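Local atomic coordinates of 6-carboxyhexanoate--coa ligase (Bacillus subtilis, PDB entry 5FLG), a protein that belongs to the 6-carboxyhexanoate--CoA ligase family and, in this model, holds magnesium, pimelic acid and phosphoaminophosphonic acid-adenylate ester in a shared cleft. Residues A[152-157]-A[171-176]; A[30-35]-A[148-153]; A[76-81]-A[250-255]; A[9-14]-A[45-50]. All blocks are in the same frame, centred on the assembly; numbering follows the deposited sequence.

Contact 1 (A[152-157]-A[171-176]); sequences WPDANF and RIKEAL. With PML (pimelic acid), chain C.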
# COMPACT_ATOMS: atom_id res chain seq x y z
N TRP A 152 -11.34 9.19 14.70
CA TRP A 152 -12.11 9.41 15.90
C TRP A 152 -11.84 8.20 16.78
O TRP A 152 -12.33 7.14 16.47
CB TRP A 152 -13.58 9.44 15.52
CG TRP A 152 -14.47 9.94 16.60
CD1 TRP A 152 -14.20 9.95 17.93
CD2 TRP A 152 -15.84 10.30 16.47
NE1 TRP A 152 -15.28 10.38 18.63
CE2 TRP A 152 -16.31 10.60 17.75
CE3 TRP A 152 -16.72 10.37 15.41
CZ2 TRP A 152 -17.56 11.15 17.97
CZ3 TRP A 152 -17.99 10.79 15.64
CH2 TRP A 152 -18.41 11.18 16.91
N PRO A 153 -10.96 8.34 17.77
CA PRO A 153 -10.69 7.26 18.71
C PRO A 153 -11.95 6.55 19.20
O PRO A 153 -12.91 7.18 19.71
CB PRO A 153 -9.96 7.97 19.86
CG PRO A 153 -9.32 9.18 19.20
CD PRO A 153 -10.28 9.61 18.13
N ASP A 154 -11.98 5.24 18.94
CA ASP A 154 -13.16 4.48 19.22
C ASP A 154 -13.81 4.74 20.59
O ASP A 154 -15.03 4.74 20.73
CB ASP A 154 -12.85 2.99 19.09
CG ASP A 154 -14.08 2.19 18.88
OD1 ASP A 154 -14.76 2.45 17.85
OD2 ASP A 154 -14.53 1.53 19.85
N ALA A 155 -13.01 4.82 21.61
CA ALA A 155 -13.56 4.87 22.98
C ALA A 155 -14.39 6.14 23.17
O ALA A 155 -15.52 6.12 23.69
CB ALA A 155 -12.41 4.81 23.98
N ASN A 156 -13.91 7.22 22.56
CA ASN A 156 -14.64 8.49 22.66
C ASN A 156 -15.87 8.44 21.76
O ASN A 156 -16.96 8.75 22.18
CB ASN A 156 -13.67 9.62 22.31
CG ASN A 156 -14.34 10.99 22.31
OD1 ASN A 156 -15.01 11.32 21.36
ND2 ASN A 156 -14.44 11.58 23.48
N PHE A 157 -15.75 7.81 20.60
CA PHE A 157 -16.93 7.61 19.76
C PHE A 157 -18.03 6.79 20.41
O PHE A 157 -19.21 7.14 20.34
CB PHE A 157 -16.55 6.93 18.44
CG PHE A 157 -17.73 6.52 17.62
CD1 PHE A 157 -18.49 7.48 16.95
CD2 PHE A 157 -18.06 5.17 17.44
CE1 PHE A 157 -19.67 7.12 16.30
CE2 PHE A 157 -19.19 4.81 16.73
CZ PHE A 157 -19.98 5.79 16.13
N ARG A 171 -19.61 2.83 10.24
CA ARG A 171 -20.04 3.71 9.16
C ARG A 171 -20.26 5.14 9.69
O ARG A 171 -19.97 6.13 8.99
CB ARG A 171 -21.37 3.20 8.56
CG ARG A 171 -21.22 2.21 7.42
CD ARG A 171 -22.53 2.07 6.65
NE ARG A 171 -22.41 1.21 5.46
CZ ARG A 171 -22.81 -0.05 5.42
NH1 ARG A 171 -23.25 -0.62 6.53
NH2 ARG A 171 -22.70 -0.78 4.32
N ILE A 172 -20.92 5.24 10.84
CA ILE A 172 -21.33 6.55 11.35
C ILE A 172 -20.12 7.28 11.90
O ILE A 172 -19.87 8.47 11.59
CB ILE A 172 -22.42 6.45 12.42
CG1 ILE A 172 -23.71 5.91 11.81
CG2 ILE A 172 -22.65 7.80 13.09
CD1 ILE A 172 -24.68 5.37 12.85
N LYS A 173 -19.26 6.53 12.58
CA LYS A 173 -18.00 7.10 13.04
C LYS A 173 -17.16 7.69 11.90
O LYS A 173 -16.69 8.82 11.98
CB LYS A 173 -17.17 6.07 13.75
CG LYS A 173 -15.97 6.68 14.44
CD LYS A 173 -15.16 5.61 15.15
CE LYS A 173 -14.75 4.52 14.19
NZ LYS A 173 -13.62 3.78 14.74
N GLU A 174 -17.05 6.94 10.82
CA GLU A 174 -16.30 7.38 9.67
C GLU A 174 -16.94 8.57 8.98
O GLU A 174 -16.29 9.56 8.74
CB GLU A 174 -16.07 6.22 8.69
CG GLU A 174 -15.05 5.19 9.20
CD GLU A 174 -15.19 3.78 8.58
OE1 GLU A 174 -15.99 3.55 7.65
OE2 GLU A 174 -14.46 2.88 9.04
N ALA A 175 -18.25 8.51 8.78
CA ALA A 175 -18.92 9.55 8.06
C ALA A 175 -18.90 10.84 8.86
O ALA A 175 -18.75 11.93 8.30
CB ALA A 175 -20.35 9.14 7.79
N LEU A 176 -19.20 10.73 10.16
CA LEU A 176 -19.26 11.93 10.99
C LEU A 176 -17.87 12.54 11.17
O LEU A 176 -17.72 13.78 11.25
CB LEU A 176 -19.96 11.63 12.32
CG LEU A 176 -20.25 12.80 13.27
CD1 LEU A 176 -20.90 14.02 12.58
CD2 LEU A 176 -21.12 12.32 14.41
C1 PML C . -24.91 7.57 8.72
O11 PML C . -25.00 8.60 9.47
O12 PML C . -25.47 6.47 9.06
C2 PML C . -24.48 7.81 7.26
C3 PML C . -23.30 7.00 6.74
C4 PML C . -23.38 6.70 5.23
C5 PML C . -22.14 7.05 4.44
C6 PML C . -21.63 5.94 3.52
C7 PML C . -21.28 4.67 4.30
O71 PML C . -20.41 4.72 5.19
O72 PML C . -21.78 3.57 3.93
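The indole of Trp-152, which packs on Lys-173 and Leu-176, gives its NE1-H to Asn-156 OD1 at 2.9 Å, an oxygen that also accepts the backbone N-H of Trp-254. The Trp-152 bond lies in the amide plane and on a lone pair, which helps hold the ring's rotation. At the far rim CZ3 of Trp-152 lies 3.7 Å from CD2 of Leu-176, with the methyl near the indole plane. Phe-157 turns its edge to an indole face, an edge-to-face pair, and offers one of its own faces to Lys-173: CB of Lys-173 sits 3.5 Å from the centroid of the Phe-157 ring, only 6° off the normal, a CH-pi contact. The lysine chain bends at chi3 (56°), which places CE, and its NZ makes a long salt bridge of 3.6 Å with OD1 of exposed Asp-154. On another side of the same helix, Arg-171 NE donates to O72 of pimelic acid at 2.9 Å, while Arg-171 NH2 pairs with the magnesium ligand Asp-197. The contact thus joins the start of helix 154-164 to helix 170-184, whose Ala-175 and Leu-176 rest on Tyr-212 of strand 211-215.

Contact 2 (A[30-35]-A[148-153]); sequences GGERLI and SRMDWP. With ANP (phosphoaminophosphonic acid-adenylate ester), chain D.
Asp-151 OD2 accepts two N-H groups from the facing strand. Arg-33 NE comes to it at 2.7 Å on the syn side, and Leu-34 N at 3.0 Å on the anti side with an N-H...O angle of 158°. The first is a salt bridge: OD2 lies near the guanidinium plane, while the carboxylate plane stands 90° to it. NE is much nearer OD2 than OD1, to which its bond is weak. Bends at chi2 and chi3 fold the Arg-33 chain back, although its CB leaves the backbone away from segment 148-153. The second oxygen, Asp-151 OD1, takes Trp-152 N at 2.7 Å, so each oxygen has a backbone donor.

A water joins the main chains, donating to Arg-33 O and accepting from Arg-149 N, both at 2.9 Å. Aliphatic carbons meet beside these bonds: Leu-34 CB lies 3.9 Å from Asp-151 CB, and Met-150 CE touches Glu-32 CG at the same distance. Glu-32 OE2 receives a weak bond of 3.0 Å from N6 of phosphoaminophosphonic acid-adenylate ester, but its salt-bridge partner is Arg-146. The touching parts run 49° apart, and their bonds are made through a side chain and a water where sheet neighbours would pair backbone to backbone. With an arginine and two backbone N-H groups around it, the buried carboxylate of Asp-151 is probably held as an anion, tying strand 26-36 to the short strand 150-151 beside the adenine.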
# COMPACT_ATOMS: atom_id res chain seq x y z
N GLY A 30 -12.64 1.97 0.29
CA GLY A 30 -11.56 2.87 0.65
C GLY A 30 -11.64 3.18 2.13
O GLY A 30 -12.70 3.21 2.70
N GLY A 31 -10.51 3.40 2.77
CA GLY A 31 -10.54 3.84 4.15
C GLY A 31 -9.38 4.75 4.49
O GLY A 31 -8.31 4.68 3.88
N GLU A 32 -9.56 5.52 5.56
CA GLU A 32 -8.46 6.32 6.05
C GLU A 32 -8.49 6.48 7.53
O GLU A 32 -9.54 6.56 8.11
CB GLU A 32 -8.47 7.71 5.35
CG GLU A 32 -9.86 8.23 5.10
CD GLU A 32 -10.49 7.69 3.84
OE1 GLU A 32 -9.81 7.68 2.78
OE2 GLU A 32 -11.71 7.40 3.86
N ARG A 33 -7.33 6.45 8.17
CA ARG A 33 -7.27 6.40 9.62
C ARG A 33 -6.10 7.27 10.01
O ARG A 33 -5.25 7.55 9.20
CB ARG A 33 -7.04 4.96 10.14
CG ARG A 33 -8.16 3.98 9.79
CD ARG A 33 -9.46 4.24 10.56
NE ARG A 33 -9.22 4.12 12.00
CZ ARG A 33 -9.08 2.96 12.65
NH1 ARG A 33 -9.27 1.81 12.03
NH2 ARG A 33 -8.74 2.95 13.93
N LEU A 34 -6.13 7.76 11.24
CA LEU A 34 -5.03 8.51 11.79
C LEU A 34 -4.76 8.02 13.23
O LEU A 34 -5.60 8.19 14.09
CB LEU A 34 -5.41 9.98 11.77
CG LEU A 34 -4.40 10.99 12.26
CD1 LEU A 34 -3.24 11.06 11.27
CD2 LEU A 34 -5.06 12.36 12.43
N ILE A 35 -3.57 7.51 13.50
CA ILE A 35 -3.35 6.71 14.69
C ILE A 35 -1.95 6.82 15.22
O ILE A 35 -1.01 7.13 14.49
CB ILE A 35 -3.60 5.21 14.40
CG1 ILE A 35 -2.76 4.78 13.20
CG2 ILE A 35 -5.08 4.96 14.18
CD1 ILE A 35 -2.33 3.31 13.27
N SER A 148 -8.65 12.83 3.75
CA SER A 148 -7.79 11.93 4.43
C SER A 148 -7.34 12.52 5.78
O SER A 148 -7.56 13.70 6.06
CB SER A 148 -6.61 11.65 3.52
OG SER A 148 -5.80 10.63 4.02
N ARG A 149 -6.68 11.70 6.60
CA ARG A 149 -6.01 12.15 7.81
C ARG A 149 -7.00 12.69 8.80
O ARG A 149 -6.77 13.75 9.41
CB ARG A 149 -4.99 13.22 7.49
CG ARG A 149 -3.83 12.67 6.72
CD ARG A 149 -2.85 13.76 6.37
NE ARG A 149 -1.68 13.19 5.72
CZ ARG A 149 -0.48 13.74 5.75
NH1 ARG A 149 -0.32 14.94 6.33
NH2 ARG A 149 0.54 13.11 5.20
N MET A 150 -8.13 12.00 8.91
CA MET A 150 -9.07 12.27 9.98
C MET A 150 -9.45 10.95 10.65
O MET A 150 -9.38 9.90 10.01
CB MET A 150 -10.30 12.97 9.48
CG MET A 150 -11.24 12.11 8.64
SD MET A 150 -10.65 11.88 6.97
CE MET A 150 -12.08 11.21 6.15
N ASP A 151 -9.82 11.00 11.92
CA ASP A 151 -10.22 9.77 12.65
C ASP A 151 -10.83 10.18 13.96
O ASP A 151 -10.84 11.38 14.31
CB ASP A 151 -8.99 8.92 12.92
CG ASP A 151 -9.30 7.40 13.05
OD1 ASP A 151 -10.45 7.03 13.34
OD2 ASP A 151 -8.38 6.60 12.78
N TRP A 152 -11.34 9.19 14.70
CA TRP A 152 -12.11 9.41 15.90
C TRP A 152 -11.84 8.20 16.78
O TRP A 152 -12.33 7.14 16.47
CB TRP A 152 -13.58 9.44 15.52
CG TRP A 152 -14.47 9.94 16.60
CD1 TRP A 152 -14.20 9.95 17.93
CD2 TRP A 152 -15.84 10.30 16.47
NE1 TRP A 152 -15.28 10.38 18.63
CE2 TRP A 152 -16.31 10.60 17.75
CE3 TRP A 152 -16.72 10.37 15.41
CZ2 TRP A 152 -17.56 11.15 17.97
CZ3 TRP A 152 -17.99 10.79 15.64
CH2 TRP A 152 -18.41 11.18 16.91
N PRO A 153 -10.96 8.34 17.77
CA PRO A 153 -10.69 7.26 18.71
C PRO A 153 -11.95 6.55 19.20
O PRO A 153 -12.91 7.18 19.71
CB PRO A 153 -9.96 7.97 19.86
CG PRO A 153 -9.32 9.18 19.20
CD PRO A 153 -10.28 9.61 18.13
PG ANP D . -16.42 1.82 2.21
O1G ANP D . -15.55 0.60 2.37
O2G ANP D . -17.83 1.47 1.84
O3G ANP D . -16.38 2.80 3.34
PB ANP D . -15.91 4.29 0.64
O1B ANP D . -15.47 4.95 1.90
O2B ANP D . -15.28 4.52 -0.68
N3B ANP D . -15.73 2.58 0.85
PA ANP D . -18.54 5.05 1.54
O1A ANP D . -19.84 4.40 1.42
O2A ANP D . -17.83 5.21 2.86
O3A ANP D . -17.51 4.48 0.44
O5' ANP D . -18.78 6.55 0.91
C5' ANP D . -19.72 6.75 -0.11
C4' ANP D . -19.11 7.63 -1.20
O4' ANP D . -18.66 8.85 -0.60
C3' ANP D . -17.91 6.98 -1.85
O3' ANP D . -18.27 6.25 -3.02
C2' ANP D . -17.07 8.17 -2.25
O2' ANP D . -17.61 8.72 -3.46
C1' ANP D . -17.35 9.12 -1.12
N9 ANP D . -16.29 8.98 -0.12
C8 ANP D . -16.11 7.95 0.79
N7 ANP D . -15.06 8.23 1.60
C5 ANP D . -14.54 9.42 1.18
C6 ANP D . -13.41 10.30 1.54
N6 ANP D . -12.56 9.98 2.52
N1 ANP D . -13.24 11.46 0.86
C2 ANP D . -14.06 11.79 -0.14
N3 ANP D . -15.15 11.10 -0.51
C4 ANP D . -15.35 9.88 0.05
O HOH W 1 -5.49 9.04 6.75

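Contact 3 (A[76-81]-A[250-255]); sequences IQPLPV and ILIEWE
Ile-76 and Ile-252 form a parallel beta bridge, and the tight part of the contact is built on it. Ile-76 N donates to Leu-251 O at 3.0 Å, nearly along the C=O axis, and Glu-253 N returns a bond of 2.8 Å to Ile-76 O, the donor tilted 23° from the carbonyl plane. The same oxygen also receives a CA-H...O contact from Ile-252 CA at 3.3 Å. Beside these bonds the side chains close up. With CG1 of Ile-76 set between backbone N and carbonyl carbon (chi1 58°), that atom lies 3.6 Å from Ile-252 CD1, and Ile-76 CD1 reaches Ile-250 CG2 at 3.8 Å. Further along, Pro-78 wedges between two residues, its CD 3.7 Å from Ile-252 CG2 and 3.8 Å from Trp-254 CB. Trp-152 and Trp-160 also touch this buried proline.

The other side is looser. Gln-77, Glu-253 and Glu-255 are partly exposed, and the Gln-77 chain bends at chi2 to bring its amide toward Glu-255. A bond from Glu-255 N to the amide oxygen is possible but doubtful, because that oxygen is modelled too close to Glu-255.

Helix 170-184 covers the isoleucine face, with Arg-184 on Ile-76, Lys-181 on Ile-250 and Ser-180 on Ile-252. The whole belongs to a small parallel sheet in which strand 250-252 is central, flanked by strand 74-76 and strand 150-151, in an alpha/beta arrangement with a helix packed across one face.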
# COMPACT_ATOMS: atom_id res chain seq x y z
N ILE A 76 -11.13 18.47 17.22
CA ILE A 76 -12.41 19.16 17.17
C ILE A 76 -13.54 18.29 17.66
O ILE A 76 -13.40 17.06 17.76
CB ILE A 76 -12.76 19.60 15.74
CG1 ILE A 76 -12.81 18.40 14.82
CG2 ILE A 76 -11.77 20.63 15.21
CD1 ILE A 76 -13.36 18.70 13.45
N GLN A 77 -14.63 18.94 18.03
CA GLN A 77 -15.90 18.31 18.30
C GLN A 77 -16.60 17.83 17.04
O GLN A 77 -16.38 18.37 15.97
CB GLN A 77 -16.86 19.29 18.98
CG GLN A 77 -16.37 19.80 20.31
CD GLN A 77 -16.67 18.85 21.45
OE1 GLN A 77 -15.79 18.59 22.25
NE2 GLN A 77 -17.91 18.35 21.55
N PRO A 78 -17.33 16.70 17.15
CA PRO A 78 -18.20 16.31 16.08
C PRO A 78 -19.30 17.34 15.93
O PRO A 78 -19.67 18.00 16.89
CB PRO A 78 -18.77 14.96 16.54
CG PRO A 78 -18.75 15.06 18.03
CD PRO A 78 -17.52 15.88 18.37
N LEU A 79 -19.82 17.47 14.72
CA LEU A 79 -21.06 18.19 14.51
C LEU A 79 -22.14 17.63 15.41
O LEU A 79 -22.23 16.42 15.58
CB LEU A 79 -21.49 18.07 13.05
CG LEU A 79 -20.56 18.70 12.01
CD1 LEU A 79 -20.95 18.23 10.63
CD2 LEU A 79 -20.55 20.23 12.08
N PRO A 80 -23.05 18.50 15.86
CA PRO A 80 -24.37 18.10 16.34
C PRO A 80 -25.17 17.28 15.33
O PRO A 80 -25.16 17.57 14.14
CB PRO A 80 -25.08 19.41 16.63
CG PRO A 80 -24.33 20.45 15.85
CD PRO A 80 -22.94 19.95 15.58
N VAL A 81 -25.71 16.15 15.80
CA VAL A 81 -26.42 15.24 14.94
C VAL A 81 -27.94 15.32 15.15
O VAL A 81 -28.41 15.45 16.26
CB VAL A 81 -25.98 13.81 15.25
CG1 VAL A 81 -26.86 12.80 14.55
CG2 VAL A 81 -24.53 13.65 14.85
N ILE A 250 -6.92 15.72 11.51
CA ILE A 250 -8.01 16.03 12.40
C ILE A 250 -8.30 14.78 13.25
O ILE A 250 -8.42 13.68 12.72
CB ILE A 250 -9.24 16.39 11.60
CG1 ILE A 250 -9.02 17.74 10.86
CG2 ILE A 250 -10.43 16.53 12.51
CD1 ILE A 250 -9.25 18.94 11.75
N LEU A 251 -8.39 14.97 14.55
CA LEU A 251 -9.00 13.97 15.43
C LEU A 251 -10.29 14.50 16.00
O LEU A 251 -10.37 15.67 16.37
CB LEU A 251 -8.07 13.61 16.57
CG LEU A 251 -6.85 12.79 16.20
CD1 LEU A 251 -5.95 12.60 17.42
CD2 LEU A 251 -7.24 11.44 15.61
N ILE A 252 -11.31 13.66 16.04
CA ILE A 252 -12.56 14.03 16.67
C ILE A 252 -12.50 13.65 18.16
O ILE A 252 -12.16 12.53 18.53
CB ILE A 252 -13.73 13.32 16.01
CG1 ILE A 252 -13.72 13.55 14.51
CG2 ILE A 252 -15.02 13.77 16.65
CD1 ILE A 252 -13.89 15.01 14.12
N GLU A 253 -12.86 14.58 19.03
CA GLU A 253 -13.02 14.26 20.44
C GLU A 253 -14.25 14.96 20.92
O GLU A 253 -14.31 16.20 20.93
CB GLU A 253 -11.82 14.69 21.27
CG GLU A 253 -11.88 14.11 22.68
CD GLU A 253 -11.01 14.85 23.68
OE1 GLU A 253 -9.86 15.22 23.33
OE2 GLU A 253 -11.47 15.01 24.84
N TRP A 254 -15.26 14.18 21.26
CA TRP A 254 -16.46 14.76 21.82
C TRP A 254 -16.29 14.97 23.32
O TRP A 254 -15.77 14.11 24.01
CB TRP A 254 -17.61 13.85 21.55
CG TRP A 254 -18.81 14.18 22.34
CD1 TRP A 254 -19.68 15.19 22.10
CD2 TRP A 254 -19.31 13.47 23.47
NE1 TRP A 254 -20.69 15.16 23.02
CE2 TRP A 254 -20.50 14.10 23.86
CE3 TRP A 254 -18.89 12.33 24.16
CZ2 TRP A 254 -21.30 13.62 24.90
CZ3 TRP A 254 -19.67 11.87 25.21
CH2 TRP A 254 -20.84 12.54 25.58
N GLU A 255 -16.55 16.18 23.79
CA GLU A 255 -16.42 16.52 25.21
C GLU A 255 -17.72 16.31 25.93
O GLU A 255 -18.67 17.09 25.76
CB GLU A 255 -16.03 18.00 25.37
CG GLU A 255 -14.79 18.39 24.58
CD GLU A 255 -13.52 18.33 25.41
OE1 GLU A 255 -13.49 18.96 26.49
OE2 GLU A 255 -12.55 17.69 24.95

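Contact 4 (A[9-14]-A[45-50]); sequences YSVRMR and NALLEK. With ANP (phosphoaminophosphonic acid-adenylate ester), chain D.
Leu-47 points from its helix at the strand and spreads its two methyls along one face of it, over Val-11 and Met-13. CD1 of Leu-47 meets Val-11 CG1 at 3.6 Å, the two side chains lying at a slant to each other, while CD2 is 4.1 Å from Met-13 CB. The stems of the second pair also meet, Met-13 CB and Leu-47 CB being 4.0 Å apart. Met-13 starts with CG anti to its backbone N (chi1 177°) and then turns at chi2 and chi3, so its CE ends 3.5 Å from Leu-47 O and 4.1 Å from Lys-50 CG. The thioether methyl thus lies against the helix backbone and the aliphatic part of the lysine.

Lys-50 is extended to CE and bends only at its last torsion (chi4 81°). Its NZ bonds to O3G of phosphoaminophosphonic acid-adenylate ester at 3.0 Å, with a weaker bond to O1G, and Glu-174 forms a salt bridge with the same ammonium. Elsewhere on this helix, Glu-49 pairs with Lys-41 of the second subunit.

The strand and helix segments run 13° from parallel with axes 8.8 Å apart. This is a beta-beta-alpha unit, helix 40-52 following strands 8-17 and 26-36 and packing on their antiparallel sheet, with a lysine carried to the gamma-phosphate.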
# COMPACT_ATOMS: atom_id res chain seq x y z
N TYR A 9 0.14 8.68 12.57
CA TYR A 9 0.37 8.05 11.28
C TYR A 9 -0.91 7.99 10.50
O TYR A 9 -1.96 7.66 11.04
CB TYR A 9 0.94 6.63 11.47
CG TYR A 9 2.31 6.62 12.08
CD1 TYR A 9 2.47 6.82 13.43
CD2 TYR A 9 3.44 6.50 11.29
CE1 TYR A 9 3.72 6.87 14.01
CE2 TYR A 9 4.70 6.51 11.86
CZ TYR A 9 4.83 6.73 13.21
OH TYR A 9 6.06 6.82 13.80
N SER A 10 -0.83 8.42 9.23
CA SER A 10 -1.92 8.26 8.29
C SER A 10 -1.90 6.84 7.72
O SER A 10 -0.89 6.40 7.19
CB SER A 10 -1.75 9.26 7.12
OG SER A 10 -2.78 9.06 6.16
N VAL A 11 -3.01 6.14 7.80
CA VAL A 11 -3.09 4.76 7.26
C VAL A 11 -4.24 4.72 6.30
O VAL A 11 -5.38 5.03 6.68
CB VAL A 11 -3.30 3.68 8.34
CG1 VAL A 11 -3.08 2.30 7.74
CG2 VAL A 11 -2.34 3.86 9.50
N ARG A 12 -3.94 4.43 5.03
CA ARG A 12 -4.92 4.48 3.97
C ARG A 12 -5.00 3.17 3.22
O ARG A 12 -4.00 2.43 3.13
CB ARG A 12 -4.57 5.59 2.96
CG ARG A 12 -4.76 6.99 3.53
CD ARG A 12 -4.43 8.05 2.48
NE ARG A 12 -3.01 8.05 2.15
CZ ARG A 12 -2.49 8.62 1.07
NH1 ARG A 12 -3.28 9.06 0.10
NH2 ARG A 12 -1.18 8.72 0.94
N MET A 13 -6.17 2.91 2.67
CA MET A 13 -6.45 1.68 1.96
C MET A 13 -7.35 2.01 0.79
O MET A 13 -8.34 2.69 0.95
CB MET A 13 -7.15 0.65 2.87
CG MET A 13 -7.55 -0.65 2.17
SD MET A 13 -9.20 -0.67 1.41
CE MET A 13 -10.26 -0.52 2.83
N ARG A 14 -7.14 1.30 -0.31
CA ARG A 14 -8.16 1.22 -1.29
C ARG A 14 -8.17 -0.15 -1.95
O ARG A 14 -7.15 -0.85 -2.01
CB ARG A 14 -7.92 2.31 -2.33
CG ARG A 14 -6.59 2.19 -3.01
CD ARG A 14 -6.29 3.49 -3.73
NE ARG A 14 -5.16 3.40 -4.65
CZ ARG A 14 -4.25 4.35 -4.79
NH1 ARG A 14 -4.26 5.44 -4.02
NH2 ARG A 14 -3.27 4.18 -5.68
N ASN A 45 -5.12 -4.34 10.04
CA ASN A 45 -6.09 -5.43 9.95
C ASN A 45 -7.54 -4.97 9.80
O ASN A 45 -8.32 -5.59 9.08
CB ASN A 45 -5.94 -6.34 11.16
CG ASN A 45 -4.84 -7.36 10.96
OD1 ASN A 45 -5.00 -8.25 10.14
ND2 ASN A 45 -3.68 -7.12 11.53
N ALA A 46 -7.93 -3.87 10.44
CA ALA A 46 -9.29 -3.40 10.29
C ALA A 46 -9.52 -2.96 8.85
O ALA A 46 -10.58 -3.23 8.28
CB ALA A 46 -9.63 -2.26 11.27
N LEU A 47 -8.54 -2.29 8.26
CA LEU A 47 -8.67 -1.87 6.86
C LEU A 47 -8.66 -3.08 5.92
O LEU A 47 -9.40 -3.11 4.95
CB LEU A 47 -7.57 -0.89 6.49
CG LEU A 47 -7.72 0.50 7.15
CD1 LEU A 47 -6.46 1.33 6.99
CD2 LEU A 47 -8.91 1.23 6.57
N LEU A 48 -7.75 -4.01 6.15
CA LEU A 48 -7.73 -5.21 5.31
C LEU A 48 -9.12 -5.83 5.31
O LEU A 48 -9.69 -6.06 4.24
CB LEU A 48 -6.70 -6.21 5.81
CG LEU A 48 -6.59 -7.53 5.05
CD1 LEU A 48 -6.25 -7.29 3.59
CD2 LEU A 48 -5.55 -8.42 5.70
N GLU A 49 -9.68 -6.04 6.49
CA GLU A 49 -10.93 -6.78 6.63
C GLU A 49 -12.10 -6.00 6.02
O GLU A 49 -13.03 -6.56 5.43
CB GLU A 49 -11.19 -7.05 8.12
CG GLU A 49 -12.59 -7.51 8.46
CD GLU A 49 -12.98 -8.84 7.79
OE1 GLU A 49 -12.31 -9.25 6.81
OE2 GLU A 49 -14.00 -9.44 8.20
N LYS A 50 -12.05 -4.69 6.15
CA LYS A 50 -13.06 -3.84 5.57
C LYS A 50 -13.08 -3.99 4.07
O LYS A 50 -14.13 -4.13 3.45
CB LYS A 50 -12.74 -2.41 5.99
CG LYS A 50 -13.43 -1.33 5.23
CD LYS A 50 -12.95 -0.01 5.85
CE LYS A 50 -13.46 1.20 5.10
NZ LYS A 50 -14.84 1.44 5.56
PG ANP D . -16.42 1.82 2.21
O1G ANP D . -15.55 0.60 2.37
O2G ANP D . -17.83 1.47 1.84
O3G ANP D . -16.38 2.80 3.34
PB ANP D . -15.91 4.29 0.64
O1B ANP D . -15.47 4.95 1.90
O2B ANP D . -15.28 4.52 -0.68
N3B ANP D . -15.73 2.58 0.85
PA ANP D . -18.54 5.05 1.54
O1A ANP D . -19.84 4.40 1.42
O2A ANP D . -17.83 5.21 2.86
O3A ANP D . -17.51 4.48 0.44
O5' ANP D . -18.78 6.55 0.91
C5' ANP D . -19.72 6.75 -0.11
C4' ANP D . -19.11 7.63 -1.20
O4' ANP D . -18.66 8.85 -0.60
C3' ANP D . -17.91 6.98 -1.85
O3' ANP D . -18.27 6.25 -3.02
C2' ANP D . -17.07 8.17 -2.25
O2' ANP D . -17.61 8.72 -3.46
C1' ANP D . -17.35 9.12 -1.12
N9 ANP D . -16.29 8.98 -0.12
C8 ANP D . -16.11 7.95 0.79
N7 ANP D . -15.06 8.23 1.60
C5 ANP D . -14.54 9.42 1.18
C6 ANP D . -13.41 10.30 1.54
N6 ANP D . -12.56 9.98 2.52
N1 ANP D . -13.24 11.46 0.86
C2 ANP D . -14.06 11.79 -0.14
N3 ANP D . -15.15 11.10 -0.51
C4 ANP D . -15.35 9.88 0.05

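Contacts 1, 2 and 4 each touch a ligand. Contacts 2 and 4 share the antiparallel sheet, with centres 9 Å apart, and both meet phosphoaminophosphonic acid-adenylate ester, contact 2 at the adenine and near N3B, contact 4 at the gamma-phosphate. Contact 1 carries three of the ten pocket residues of pimelic acid; its Glu-174 OE1 reaches Lys-50 NZ of contact 4 at 3.2 Å, a salt bridge between the helices that carry residues of the two pockets. Contacts 1 and 2 share Trp-152 and Pro-153, where strand 150-151 leads into helix 154-164. Contact 3 touches contact 1 (Asn-156 OD1 to Trp-254 N, 2.9 Å) and contact 2 (Asp-151 O to Ile-252 N, 2.9 Å); its centre is about 22 Å from that of contact 4.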